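Local atomic coordinates of SVP1-like protein 2 (Kluyveromyces lactis, PDB entry 4V16), a protein that binds phosphoinositides as a seven-bladed PROPPIN beta-propeller, a property probably used to attach it to membranes. Residues E21-Q26 and M230-P234; T196-T202 and R224-M230; S278-C284 and I296-R301. All coordinates share one frame; numbering follows the deposited sequence.

How the interactions relate
Seven four-stranded antiparallel sheets form a beta-propeller, and the three interactions lie on its first, fifth, sixth and seventh sheets, with every pair of centres about 18 Å apart. Interaction 1 reaches from the innermost strand of the first sheet to that of the sixth, 227-232. Interaction 2 packs the same strand against the fifth sheet, and Met230 belongs to both. Interaction 3 joins the loop entering the seventh sheet to the end of its second strand, 293-298; the seventh sheet lies between the sixth and the first. Its Val297 CG2 is 3.5 Å from Phe22 CZ of interaction 1, while Ile228 CG2 of interaction 2 comes within 3.5 Å of Cys284 N. No ligand lies among these contacts, which are packing between and within blades.

Interaction 1. Residues E21-Q26 and M230-P234; sequences EFNQDQ and MRWSP
Arg231 lies against Gln26, the densest part of this contact, and stretches on toward Glu21 and Phe22, where the fit is looser. CG of Arg231 sits anti to the backbone N (chi1 -151°), and bends at chi2 and chi3 then lay the aliphatic chain beside the Gln26 amide; Gln26 CD is 3.7 Å from Arg231 CG. Farther out, only NH2 makes contact: Arg231 NH2 meets the edge of the Phe22 ring at CD2, 3.9 Å away, the ring and guanidinium planes being nearly perpendicular. On the partly exposed side, Glu21 OE2 forms a long salt bridge to Arg231 NH2, at 3.8 Å. Glu21 OE2 also accepts a hydrogen bond from Phe22 N (3.0 Å) on its anti side, which steadies the carboxylate, while OE1 pairs with Lys285. Arginine suits this place because a long chain can span the gap and still give its NE to the carbonyl of Ile286. A leucine here would probably leave that carbonyl without this donor and Glu21 without the guanidinium's long-range pairing. The chemistry is consistent with a weak, longer-range attraction between the innermost strands of two sheets, with arginine's strongest hold on the strand 285-288 between them.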
ATOM      1  N   GLU A  21      -8.019  -0.031  -2.465  1.00 23.84           N
ATOM      2  CA  GLU A  21      -6.846  -0.605  -1.817  1.00 28.63           C
ATOM      3  C   GLU A  21      -6.846  -2.126  -1.940  1.00 28.23           C
ATOM      4  O   GLU A  21      -7.904  -2.747  -2.035  1.00 30.91           O
ATOM      5  CB  GLU A  21      -6.801  -0.191  -0.342  1.00 29.69           C
ATOM      6  CG  GLU A  21      -5.534  -0.599   0.394  1.00 35.71           C
ATOM      7  CD  GLU A  21      -4.279  -0.011  -0.224  1.00 40.46           C
ATOM      8  OE1 GLU A  21      -3.910   1.126   0.147  1.00 33.24           O
ATOM      9  OE2 GLU A  21      -3.662  -0.687  -1.078  1.00 36.91           O
ATOM     10  N   PHE A  22      -5.657  -2.721  -1.952  1.00 24.98           N
ATOM     11  CA  PHE A  22      -5.531  -4.173  -1.974  1.00 30.80           C
ATOM     12  C   PHE A  22      -5.521  -4.732  -0.555  1.00 31.80           C
ATOM     13  O   PHE A  22      -5.350  -3.991   0.410  1.00 36.58           O
ATOM     14  CB  PHE A  22      -4.251  -4.603  -2.699  1.00 28.25           C
ATOM     15  CG  PHE A  22      -4.175  -4.146  -4.127  1.00 27.94           C
ATOM     16  CD1 PHE A  22      -5.000  -4.697  -5.091  1.00 23.94           C
ATOM     17  CD2 PHE A  22      -3.266  -3.174  -4.507  1.00 29.52           C
ATOM     18  CE1 PHE A  22      -4.926  -4.280  -6.405  1.00 23.16           C
ATOM     19  CE2 PHE A  22      -3.187  -2.754  -5.819  1.00 24.32           C
ATOM     20  CZ  PHE A  22      -4.018  -3.307  -6.769  1.00 23.00           C
ATOM     21  N   ASN A  23      -5.701  -6.042  -0.433  1.00 31.46           N
ATOM     22  CA  ASN A  23      -5.507  -6.710   0.846  1.00 31.06           C
ATOM     23  C   ASN A  23      -4.031  -7.055   1.011  1.00 34.42           C
ATOM     24  O   ASN A  23      -3.214  -6.738   0.147  1.00 37.81           O
ATOM     25  CB  ASN A  23      -6.381  -7.961   0.952  1.00 33.31           C
ATOM     26  CG  ASN A  23      -6.160  -8.931  -0.187  1.00 32.30           C
ATOM     27  OD1 ASN A  23      -5.654  -8.561  -1.246  1.00 36.45           O
ATOM     28  ND2 ASN A  23      -6.553 -10.181   0.022  1.00 32.49           N
ATOM     29  N   GLN A  24      -3.693  -7.707   2.117  1.00 32.10           N
ATOM     30  CA  GLN A  24      -2.297  -7.886   2.504  1.00 31.65           C
ATOM     31  C   GLN A  24      -1.504  -8.725   1.499  1.00 35.31           C
ATOM     32  O   GLN A  24      -0.331  -8.447   1.248  1.00 38.47           O
ATOM     33  CB  GLN A  24      -2.218  -8.519   3.896  1.00 36.86           C
ATOM     34  CG  GLN A  24      -2.641  -7.584   5.033  1.00 37.36           C
ATOM     35  CD  GLN A  24      -4.119  -7.215   4.987  1.00 44.44           C
ATOM     36  OE1 GLN A  24      -4.940  -7.964   4.454  1.00 37.18           O
ATOM     37  NE2 GLN A  24      -4.460  -6.053   5.538  1.00 39.87           N
ATOM     38  N   ASP A  25      -2.141  -9.744   0.926  1.00 38.97           N
ATOM     39  CA  ASP A  25      -1.489 -10.598  -0.070  1.00 34.48           C
ATOM     40  C   ASP A  25      -1.787 -10.120  -1.492  1.00 38.72           C
ATOM     41  O   ASP A  25      -1.232 -10.645  -2.459  1.00 36.66           O
ATOM     42  CB  ASP A  25      -1.929 -12.056   0.096  1.00 33.96           C
ATOM     43  CG  ASP A  25      -3.356 -12.297  -0.368  1.00 47.42           C
ATOM     44  OD1 ASP A  25      -4.185 -11.363  -0.284  1.00 39.88           O
ATOM     45  OD2 ASP A  25      -3.651 -13.426  -0.816  1.00 45.54           O
ATOM     46  N   GLN A  26      -2.671  -9.130  -1.605  1.00 36.98           N
ATOM     47  CA  GLN A  26      -3.002  -8.491  -2.881  1.00 34.25           C
ATOM     48  C   GLN A  26      -3.776  -9.405  -3.825  1.00 34.42           C
ATOM     49  O   GLN A  26      -3.696  -9.258  -5.044  1.00 30.96           O
ATOM     50  CB  GLN A  26      -1.735  -8.003  -3.580  1.00 31.81           C
ATOM     51  CG  GLN A  26      -0.779  -7.280  -2.663  1.00 38.01           C
ATOM     52  CD  GLN A  26       0.307  -6.574  -3.425  1.00 39.68           C
ATOM     53  OE1 GLN A  26       0.335  -5.348  -3.481  1.00 44.17           O
ATOM     54  NE2 GLN A  26       1.202  -7.344  -4.031  1.00 40.68           N
ATOM     55  N   MET A 230       4.998   1.658  -4.791  1.00 32.89           N
ATOM     56  CA  MET A 230       5.980   0.580  -4.742  1.00 25.06           C
ATOM     57  C   MET A 230       5.300  -0.699  -4.279  1.00 29.68           C
ATOM     58  O   MET A 230       4.266  -0.654  -3.614  1.00 30.94           O
ATOM     59  CB  MET A 230       7.123   0.913  -3.786  1.00 31.55           C
ATOM     60  CG  MET A 230       8.020   2.047  -4.220  1.00 38.01           C
ATOM     61  SD  MET A 230       9.209   2.430  -2.922  1.00 50.61           S
ATOM     62  CE  MET A 230      10.395   3.397  -3.844  1.00 47.00           C
ATOM     63  N   ARG A 231       5.885  -1.843  -4.616  1.00 36.21           N
ATOM     64  CA  ARG A 231       5.360  -3.114  -4.137  1.00 29.10           C
ATOM     65  C   ARG A 231       6.361  -4.248  -4.325  1.00 25.74           C
ATOM     66  O   ARG A 231       6.894  -4.446  -5.417  1.00 25.99           O
ATOM     67  CB  ARG A 231       4.052  -3.449  -4.853  1.00 27.29           C
ATOM     68  CG  ARG A 231       3.103  -4.291  -4.030  1.00 28.51           C
ATOM     69  CD  ARG A 231       2.498  -3.501  -2.868  1.00 35.75           C
ATOM     70  NE  ARG A 231       1.352  -2.693  -3.278  1.00 31.97           N
ATOM     71  CZ  ARG A 231       0.674  -1.887  -2.465  1.00 33.90           C
ATOM     72  NH1 ARG A 231       1.022  -1.772  -1.191  1.00 39.40           N
ATOM     73  NH2 ARG A 231      -0.356  -1.194  -2.927  1.00 40.06           N
ATOM     74  N   TRP A 232       6.610  -4.987  -3.248  1.00 26.73           N
ATOM     75  CA  TRP A 232       7.507  -6.137  -3.284  1.00 24.33           C
ATOM     76  C   TRP A 232       6.838  -7.342  -3.933  1.00 27.49           C
ATOM     77  O   TRP A 232       5.632  -7.549  -3.790  1.00 27.73           O
ATOM     78  CB  TRP A 232       7.954  -6.514  -1.871  1.00 26.23           C
ATOM     79  CG  TRP A 232       8.819  -5.495  -1.199  1.00 31.27           C
ATOM     80  CD1 TRP A 232       8.406  -4.381  -0.528  1.00 31.28           C
ATOM     81  CD2 TRP A 232      10.248  -5.506  -1.116  1.00 32.25           C
ATOM     82  NE1 TRP A 232       9.490  -3.694  -0.038  1.00 31.68           N
ATOM     83  CE2 TRP A 232      10.634  -4.365  -0.386  1.00 31.77           C
ATOM     84  CE3 TRP A 232      11.241  -6.368  -1.593  1.00 30.85           C
ATOM     85  CZ2 TRP A 232      11.967  -4.063  -0.121  1.00 31.50           C
ATOM     86  CZ3 TRP A 232      12.563  -6.066  -1.330  1.00 34.93           C
ATOM     87  CH2 TRP A 232      12.915  -4.924  -0.600  1.00 34.02           C
ATOM     88  N   SER A 233       7.629  -8.145  -4.637  1.00 27.86           N
ATOM     89  CA  SER A 233       7.128  -9.398  -5.184  1.00 29.66           C
ATOM     90  C   SER A 233       6.824 -10.344  -4.024  1.00 30.83           C
ATOM     91  O   SER A 233       7.316 -10.139  -2.914  1.00 32.89           O
ATOM     92  CB  SER A 233       8.138 -10.015  -6.153  1.00 31.53           C
ATOM     93  OG  SER A 233       9.393 -10.209  -5.525  1.00 36.23           O
ATOM     94  N   PRO A 234       6.001 -11.375  -4.270  1.00 35.48           N
ATOM     95  CA  PRO A 234       5.596 -12.292  -3.197  1.00 36.14           C
ATOM     96  C   PRO A 234       6.773 -12.937  -2.461  1.00 36.97           C
ATOM     97  O   PRO A 234       6.680 -13.160  -1.254  1.00 39.95           O
ATOM     98  CB  PRO A 234       4.773 -13.350  -3.939  1.00 36.88           C
ATOM     99  CG  PRO A 234       4.256 -12.645  -5.143  1.00 30.03           C
ATOM    100  CD  PRO A 234       5.345 -11.702  -5.548  1.00 32.37           C
TER

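Interaction 2. Residues T196-T202 and R224-M230; sequences TCSQDGT and RTSIIDM
Cys197 meets Ile227 and Met230 at the apolar heart of this contact: its CB lies 3.4 Å from Ile227 CD1 and 3.6 Å from Met230 CE. The extended chain of Met230 (chi2 174°) carries CE to Cys197, so that the terminal methyl does the touching; a flexible, unbranched side chain suits that long approach, and small cysteine leaves room for both partners. Farther along, Ile227 CD1 also rests 3.6 Å from Gly201 CA. Here the backbones themselves close up: Thr225 N donates to Asp200 O at 2.8 Å, and Gly201 CA turns a hydrogen toward Thr225 O. Glycine fits because a CB there would run into Thr225 O, and its positive phi favours glycine as well. At the exposed end Arg224 lays its CD 3.8 Å from Asp200 OD1, although the two charged groups do not touch.

In the next shell, Val241 supports Ile227 and Met230 from the neighbouring strand, Met184 flanks Cys197, and Arg220 binds the Gly201 carbonyl. A classic beta bulge at Ile228 and Asp229, both facing Val242, interrupts the regular strand pairing. The two strand segments run antiparallel with axes 9.2 Å apart, too far for shared sheet bonding. They belong to successive sheets and WD repeats, packed face to face through side chains, as the adjoining blades of a beta-propeller are.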
ATOM      1  N   THR A 196      12.380   2.423   0.586  1.00 35.40           N
ATOM      2  CA  THR A 196      12.180   3.838   0.903  1.00 36.62           C
ATOM      3  C   THR A 196      12.481   4.730  -0.300  1.00 32.25           C
ATOM      4  O   THR A 196      13.293   4.377  -1.151  1.00 36.61           O
ATOM      5  CB  THR A 196      13.078   4.279   2.081  1.00 30.37           C
ATOM      6  OG1 THR A 196      13.011   3.304   3.128  1.00 35.45           O
ATOM      7  CG2 THR A 196      12.633   5.626   2.627  1.00 41.70           C
ATOM      8  N   CYS A 197      11.819   5.882  -0.368  1.00 32.66           N
ATOM      9  CA  CYS A 197      12.127   6.887  -1.382  1.00 39.83           C
ATOM     10  C   CYS A 197      11.824   8.291  -0.866  1.00 39.47           C
ATOM     11  O   CYS A 197      11.257   8.452   0.217  1.00 36.16           O
ATOM     12  CB  CYS A 197      11.339   6.629  -2.664  1.00 33.04           C
ATOM     13  SG  CYS A 197       9.566   6.938  -2.509  1.00 39.89           S
ATOM     14  N   SER A 198      12.194   9.297  -1.657  1.00 41.79           N
ATOM     15  CA  SER A 198      12.036  10.695  -1.265  1.00 39.17           C
ATOM     16  C   SER A 198      11.263  11.502  -2.296  1.00 39.90           C
ATOM     17  O   SER A 198      10.671  10.955  -3.225  1.00 41.91           O
ATOM     18  CB  SER A 198      13.405  11.338  -1.049  1.00 36.73           C
ATOM     19  OG  SER A 198      14.186  10.567  -0.161  1.00 54.40           O
ATOM     20  N   GLN A 199      11.282  12.818  -2.118  1.00 45.53           N
ATOM     21  CA  GLN A 199      10.653  13.733  -3.053  1.00 45.53           C
ATOM     22  C   GLN A 199      11.362  13.684  -4.399  1.00 43.25           C
ATOM     23  O   GLN A 199      10.727  13.778  -5.449  1.00 46.63           O
ATOM     24  CB  GLN A 199      10.671  15.155  -2.496  1.00 50.76           C
ATOM     25  CG  GLN A 199      10.017  15.287  -1.133  1.00 56.04           C
ATOM     26  CD  GLN A 199       8.523  15.008  -1.171  1.00 63.96           C
ATOM     27  OE1 GLN A 199       7.830  15.405  -2.109  1.00 63.11           O
ATOM     28  NE2 GLN A 199       8.021  14.319  -0.148  1.00 55.68           N
ATOM     29  N   ASP A 200      12.684  13.539  -4.360  1.00 38.15           N
ATOM     30  CA  ASP A 200      13.479  13.440  -5.576  1.00 41.99           C
ATOM     31  C   ASP A 200      13.044  12.228  -6.388  1.00 39.28           C
ATOM     32  O   ASP A 200      12.895  12.305  -7.607  1.00 38.46           O
ATOM     33  CB  ASP A 200      14.972  13.342  -5.246  1.00 47.85           C
ATOM     34  CG  ASP A 200      15.472  14.523  -4.435  1.00 62.32           C
ATOM     35  OD1 ASP A 200      14.772  15.556  -4.385  1.00 57.44           O
ATOM     36  OD2 ASP A 200      16.575  14.417  -3.852  1.00 63.54           O
ATOM     37  N   GLY A 201      12.839  11.110  -5.699  1.00 36.06           N
ATOM     38  CA  GLY A 201      12.456   9.869  -6.344  1.00 35.98           C
ATOM     39  C   GLY A 201      13.574   9.300  -7.196  1.00 42.55           C
ATOM     40  O   GLY A 201      13.344   8.426  -8.032  1.00 38.01           O
ATOM     41  N   THR A 202      14.790   9.795  -6.982  1.00 40.75           N
ATOM     42  CA  THR A 202      15.947   9.348  -7.752  1.00 39.10           C
ATOM     43  C   THR A 202      16.558   8.083  -7.157  1.00 38.06           C
ATOM     44  O   THR A 202      17.030   7.213  -7.890  1.00 40.56           O
ATOM     45  CB  THR A 202      17.027  10.443  -7.824  1.00 36.93           C
ATOM     46  OG1 THR A 202      17.302  10.939  -6.508  1.00 52.33           O
ATOM     47  CG2 THR A 202      16.565  11.589  -8.707  1.00 36.15           C
ATOM     48  N   ARG A 224      14.397  14.061 -11.509  1.00 46.25           N
ATOM     49  CA  ARG A 224      13.564  13.913 -10.324  1.00 37.47           C
ATOM     50  C   ARG A 224      12.100  13.696 -10.691  1.00 40.03           C
ATOM     51  O   ARG A 224      11.564  14.350 -11.587  1.00 35.47           O
ATOM     52  CB  ARG A 224      13.706  15.140  -9.425  1.00 37.96           C
ATOM     53  CG  ARG A 224      15.063  15.246  -8.753  1.00 45.76           C
ATOM     54  CD  ARG A 224      15.219  16.559  -8.006  1.00 42.05           C
ATOM     55  NE  ARG A 224      15.164  17.707  -8.906  1.00 46.37           N
ATOM     56  CZ  ARG A 224      15.355  18.967  -8.528  1.00 47.91           C
ATOM     57  NH1 ARG A 224      15.616  19.254  -7.259  1.00 50.06           N
ATOM     58  NH2 ARG A 224      15.284  19.944  -9.423  1.00 43.36           N
ATOM     59  N   THR A 225      11.468  12.767  -9.981  1.00 42.84           N
ATOM     60  CA  THR A 225      10.066  12.432 -10.194  1.00 37.71           C
ATOM     61  C   THR A 225       9.408  12.104  -8.864  1.00 35.14           C
ATOM     62  O   THR A 225      10.083  11.726  -7.908  1.00 38.17           O
ATOM     63  CB  THR A 225       9.903  11.223 -11.135  1.00 40.56           C
ATOM     64  OG1 THR A 225      10.655  10.115 -10.626  1.00 39.73           O
ATOM     65  CG2 THR A 225      10.379  11.557 -12.543  1.00 45.50           C
ATOM     66  N   SER A 226       8.090  12.253  -8.803  1.00 35.82           N
ATOM     67  CA  SER A 226       7.332  11.786  -7.653  1.00 39.29           C
ATOM     68  C   SER A 226       6.929  10.335  -7.888  1.00 36.26           C
ATOM     69  O   SER A 226       6.438   9.984  -8.961  1.00 33.20           O
ATOM     70  CB  SER A 226       6.099  12.659  -7.410  1.00 34.27           C
ATOM     71  OG  SER A 226       5.232  12.643  -8.530  1.00 57.76           O
ATOM     72  N   ILE A 227       7.152   9.496  -6.883  1.00 38.01           N
ATOM     73  CA  ILE A 227       6.872   8.070  -6.992  1.00 32.85           C
ATOM     74  C   ILE A 227       5.443   7.762  -6.555  1.00 29.33           C
ATOM     75  O   ILE A 227       5.034   8.097  -5.443  1.00 40.46           O
ATOM     76  CB  ILE A 227       7.877   7.259  -6.159  1.00 28.67           C
ATOM     77  CG1 ILE A 227       9.256   7.332  -6.820  1.00 30.25           C
ATOM     78  CG2 ILE A 227       7.442   5.804  -6.028  1.00 29.29           C
ATOM     79  CD1 ILE A 227      10.397   6.964  -5.906  1.00 44.54           C
ATOM     80  N   ILE A 228       4.694   7.111  -7.440  1.00 28.70           N
ATOM     81  CA  ILE A 228       3.271   6.870  -7.230  1.00 27.86           C
ATOM     82  C   ILE A 228       3.021   5.653  -6.349  1.00 30.28           C
ATOM     83  O   ILE A 228       2.152   5.685  -5.475  1.00 38.02           O
ATOM     84  CB  ILE A 228       2.535   6.669  -8.568  1.00 29.09           C
ATOM     85  CG1 ILE A 228       2.850   7.813  -9.536  1.00 29.13           C
ATOM     86  CG2 ILE A 228       1.032   6.555  -8.343  1.00 30.12           C
ATOM     87  CD1 ILE A 228       2.516   9.191  -9.005  1.00 26.12           C
ATOM     88  N   ASP A 229       3.761   4.574  -6.586  1.00 28.19           N
ATOM     89  CA  ASP A 229       3.609   3.376  -5.767  1.00 32.01           C
ATOM     90  C   ASP A 229       4.803   2.428  -5.859  1.00 30.75           C
ATOM     91  O   ASP A 229       5.521   2.402  -6.861  1.00 28.19           O
ATOM     92  CB  ASP A 229       2.334   2.625  -6.164  1.00 34.60           C
ATOM     93  CG  ASP A 229       1.906   1.607  -5.120  1.00 30.61           C
ATOM     94  OD1 ASP A 229       2.137   1.849  -3.917  1.00 33.09           O
ATOM     95  OD2 ASP A 229       1.334   0.565  -5.503  1.00 29.30           O
ATOM     96  N   MET A 230       4.998   1.658  -4.791  1.00 32.89           N
ATOM     97  CA  MET A 230       5.980   0.580  -4.742  1.00 25.06           C
ATOM     98  C   MET A 230       5.300  -0.699  -4.279  1.00 29.68           C
ATOM     99  O   MET A 230       4.266  -0.654  -3.614  1.00 30.94           O
ATOM    100  CB  MET A 230       7.123   0.913  -3.786  1.00 31.55           C
ATOM    101  CG  MET A 230       8.020   2.047  -4.220  1.00 38.01           C
ATOM    102  SD  MET A 230       9.209   2.430  -2.922  1.00 50.61           S
ATOM    103  CE  MET A 230      10.395   3.397  -3.844  1.00 47.00           C
TER

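Interaction 3. Residues S278-C284 and I296-R301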
ATOM      1  N   SER A 278      -3.811   8.139 -19.808  1.00 54.39           N
ATOM      2  CA  SER A 278      -4.516   9.270 -20.392  1.00 55.28           C
ATOM      3  C   SER A 278      -4.221  10.505 -19.551  1.00 60.83           C
ATOM      4  O   SER A 278      -3.409  10.450 -18.626  1.00 59.63           O
ATOM      5  CB  SER A 278      -6.022   9.006 -20.457  1.00 55.43           C
ATOM      6  OG  SER A 278      -6.620   9.138 -19.181  1.00 65.05           O
ATOM      7  N   LYS A 279      -4.883  11.614 -19.865  1.00 70.09           N
ATOM      8  CA  LYS A 279      -4.640  12.869 -19.162  1.00 65.76           C
ATOM      9  C   LYS A 279      -5.211  12.841 -17.745  1.00 60.63           C
ATOM     10  O   LYS A 279      -4.606  13.370 -16.813  1.00 61.78           O
ATOM     11  CB  LYS A 279      -5.231  14.031 -19.945  1.00 55.52           C
ATOM     12  N   GLY A 280      -6.373  12.215 -17.587  1.00 60.23           N
ATOM     13  CA  GLY A 280      -7.063  12.200 -16.310  1.00 65.67           C
ATOM     14  C   GLY A 280      -6.378  11.370 -15.238  1.00 58.22           C
ATOM     15  O   GLY A 280      -6.664  11.529 -14.051  1.00 54.81           O
ATOM     16  N   SER A 281      -5.477  10.484 -15.652  1.00 53.24           N
ATOM     17  CA  SER A 281      -4.794   9.594 -14.717  1.00 51.25           C
ATOM     18  C   SER A 281      -3.689  10.322 -13.957  1.00 45.18           C
ATOM     19  O   SER A 281      -2.867  11.018 -14.554  1.00 47.45           O
ATOM     20  CB  SER A 281      -4.208   8.391 -15.458  1.00 53.42           C
ATOM     21  OG  SER A 281      -5.230   7.555 -15.978  1.00 47.38           O
ATOM     22  N   ASN A 282      -3.680  10.158 -12.637  1.00 37.78           N
ATOM     23  CA  ASN A 282      -2.646  10.754 -11.795  1.00 41.19           C
ATOM     24  C   ASN A 282      -2.319   9.895 -10.570  1.00 36.91           C
ATOM     25  O   ASN A 282      -1.589  10.326  -9.678  1.00 33.48           O
ATOM     26  CB  ASN A 282      -3.074  12.154 -11.348  1.00 41.48           C
ATOM     27  CG  ASN A 282      -4.444  12.170 -10.702  1.00 41.30           C
ATOM     28  OD1 ASN A 282      -4.606  11.776  -9.547  1.00 45.43           O
ATOM     29  ND2 ASN A 282      -5.440  12.639 -11.445  1.00 45.07           N
ATOM     30  N   ASP A 283      -2.851   8.677 -10.538  1.00 36.28           N
ATOM     31  CA  ASP A 283      -2.636   7.774  -9.412  1.00 31.31           C
ATOM     32  C   ASP A 283      -2.888   6.335  -9.841  1.00 29.01           C
ATOM     33  O   ASP A 283      -3.679   6.082 -10.749  1.00 30.44           O
ATOM     34  CB  ASP A 283      -3.552   8.146  -8.239  1.00 30.49           C
ATOM     35  CG  ASP A 283      -3.223   7.381  -6.965  1.00 35.13           C
ATOM     36  OD1 ASP A 283      -2.028   7.282  -6.615  1.00 43.56           O
ATOM     37  OD2 ASP A 283      -4.161   6.878  -6.309  1.00 32.38           O
ATOM     38  N   CYS A 284      -2.204   5.397  -9.194  1.00 26.15           N
ATOM     39  CA  CYS A 284      -2.440   3.978  -9.426  1.00 25.95           C
ATOM     40  C   CYS A 284      -1.880   3.166  -8.265  1.00 30.47           C
ATOM     41  O   CYS A 284      -1.270   3.721  -7.349  1.00 32.72           O
ATOM     42  CB  CYS A 284      -1.811   3.527 -10.749  1.00 29.76           C
ATOM     43  SG  CYS A 284       0.000   3.466 -10.757  1.00 33.21           S
ATOM     44  N   ILE A 296      -1.666  -3.442 -12.453  1.00 27.40           N
ATOM     45  CA  ILE A 296      -1.770  -2.014 -12.163  1.00 29.98           C
ATOM     46  C   ILE A 296      -3.232  -1.594 -12.231  1.00 30.14           C
ATOM     47  O   ILE A 296      -3.864  -1.715 -13.280  1.00 35.52           O
ATOM     48  CB  ILE A 296      -0.955  -1.158 -13.154  1.00 30.61           C
ATOM     49  CG1 ILE A 296       0.496  -1.638 -13.232  1.00 28.01           C
ATOM     50  CG2 ILE A 296      -1.005   0.314 -12.756  1.00 31.71           C
ATOM     51  CD1 ILE A 296       1.254  -1.566 -11.922  1.00 34.52           C
ATOM     52  N   VAL A 297      -3.765  -1.105 -11.115  1.00 26.25           N
ATOM     53  CA  VAL A 297      -5.152  -0.654 -11.057  1.00 31.00           C
ATOM     54  C   VAL A 297      -5.237   0.858 -11.244  1.00 29.84           C
ATOM     55  O   VAL A 297      -4.577   1.615 -10.531  1.00 32.70           O
ATOM     56  CB  VAL A 297      -5.812  -1.045  -9.723  1.00 29.72           C
ATOM     57  CG1 VAL A 297      -7.176  -0.381  -9.575  1.00 27.94           C
ATOM     58  CG2 VAL A 297      -5.943  -2.559  -9.628  1.00 31.03           C
ATOM     59  N   TRP A 298      -6.055   1.285 -12.202  1.00 30.11           N
ATOM     60  CA  TRP A 298      -6.242   2.703 -12.491  1.00 33.01           C
ATOM     61  C   TRP A 298      -7.604   3.173 -11.978  1.00 33.32           C
ATOM     62  O   TRP A 298      -8.634   2.804 -12.541  1.00 31.77           O
ATOM     63  CB  TRP A 298      -6.129   2.964 -13.992  1.00 37.43           C
ATOM     64  CG  TRP A 298      -4.820   2.533 -14.585  1.00 34.89           C
ATOM     65  CD1 TRP A 298      -4.566   1.367 -15.245  1.00 33.39           C
ATOM     66  CD2 TRP A 298      -3.588   3.265 -14.572  1.00 30.64           C
ATOM     67  NE1 TRP A 298      -3.252   1.326 -15.646  1.00 30.03           N
ATOM     68  CE2 TRP A 298      -2.630   2.479 -15.245  1.00 32.05           C
ATOM     69  CE3 TRP A 298      -3.200   4.507 -14.059  1.00 26.01           C
ATOM     70  CZ2 TRP A 298      -1.310   2.894 -15.419  1.00 30.88           C
ATOM     71  CZ3 TRP A 298      -1.889   4.918 -14.230  1.00 31.84           C
ATOM     72  CH2 TRP A 298      -0.960   4.112 -14.904  1.00 31.34           C
ATOM     73  N   PRO A 299      -7.621   3.989 -10.908  1.00 34.48           N
ATOM     74  CA  PRO A 299      -8.899   4.368 -10.288  1.00 32.31           C
ATOM     75  C   PRO A 299      -9.817   5.197 -11.188  1.00 38.40           C
ATOM     76  O   PRO A 299     -10.984   4.837 -11.349  1.00 38.99           O
ATOM     77  CB  PRO A 299      -8.471   5.185  -9.063  1.00 30.23           C
ATOM     78  CG  PRO A 299      -7.101   5.665  -9.372  1.00 30.95           C
ATOM     79  CD  PRO A 299      -6.472   4.599 -10.213  1.00 32.36           C
ATOM     80  N   ASN A 300      -9.306   6.286 -11.755  1.00 38.99           N
ATOM     81  CA  ASN A 300     -10.142   7.190 -12.542  1.00 40.16           C
ATOM     82  C   ASN A 300     -10.709   6.531 -13.800  1.00 41.34           C
ATOM     83  O   ASN A 300     -11.870   6.750 -14.149  1.00 45.76           O
ATOM     84  CB  ASN A 300      -9.352   8.443 -12.924  1.00 41.00           C
ATOM     85  CG  ASN A 300      -9.076   9.347 -11.731  1.00 54.33           C
ATOM     86  OD1 ASN A 300      -9.828   9.358 -10.754  1.00 57.46           O
ATOM     87  ND2 ASN A 300      -7.996  10.117 -11.810  1.00 52.27           N
ATOM     88  N   ARG A 301      -9.897   5.719 -14.468  1.00 41.17           N
ATOM     89  CA  ARG A 301     -10.334   5.034 -15.683  1.00 36.76           C
ATOM     90  C   ARG A 301     -11.076   3.740 -15.365  1.00 38.26           C
ATOM     91  O   ARG A 301     -11.635   3.108 -16.262  1.00 38.26           O
ATOM     92  CB  ARG A 301      -9.136   4.725 -16.583  1.00 40.65           C
ATOM     93  CG  ARG A 301      -8.276   5.933 -16.905  1.00 48.84           C
ATOM     94  CD  ARG A 301      -8.325   6.290 -18.380  1.00 54.59           C
ATOM     95  NE  ARG A 301      -7.622   5.322 -19.219  1.00 58.76           N
ATOM     96  CZ  ARG A 301      -6.299   5.182 -19.256  1.00 69.34           C
ATOM     97  NH1 ARG A 301      -5.519   5.932 -18.487  1.00 56.90           N
ATOM     98  NH2 ARG A 301      -5.752   4.277 -20.057  1.00 69.54           N
TER
HETATM   99  O   HOH W   1      -6.713   6.398 -13.520  1.00 23.83           O
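Ser281 OG gathers two partners: Arg301 NH1, which gives it a weak hydrogen bond of 3.0 Å, and a water 3.1 Å from it, which in turn accepts a weak hydrogen bond from Arg301 N. The hydroxyl meets the guanidinium at its edge, near the plane, whereas Ser278 CB lies over one face of the same group. Serines suit both places, one offering a short polar arm and the other little bulk beneath a flat cation. Nearby, Asn300 ND2 donates to Gly280 O at 3.0 Å, approaching from above the carbonyl plane and bent to 135° at the hydrogen; its amide thereby ties the turn after strand 293-298 to the 278-284 loop.

Deeper in, the contact becomes apolar. Cys284 CB stands over the six-membered ring of Trp298, 4.0 Å from its centroid in a CH-pi contact, and Ile296 CG2 lies over the same face toward the rim. Placed between backbone N and carbonyl carbon (chi1 71°), Cys284 SG comes 3.9 Å from Ile296 CG2 and makes an oblique sulfur-aromatic contact with Trp298. Asp305 holds the indole NE1, and the Asp283 carboxylate binds the Tyr20 hydroxyl on the neighbouring first sheet. The contact joins the loop entering strand 285-288 to the turn leaving strand 293-298 at one end of the propeller's seventh blade, where the chain crosses from the outermost strand of one blade to the innermost of the next.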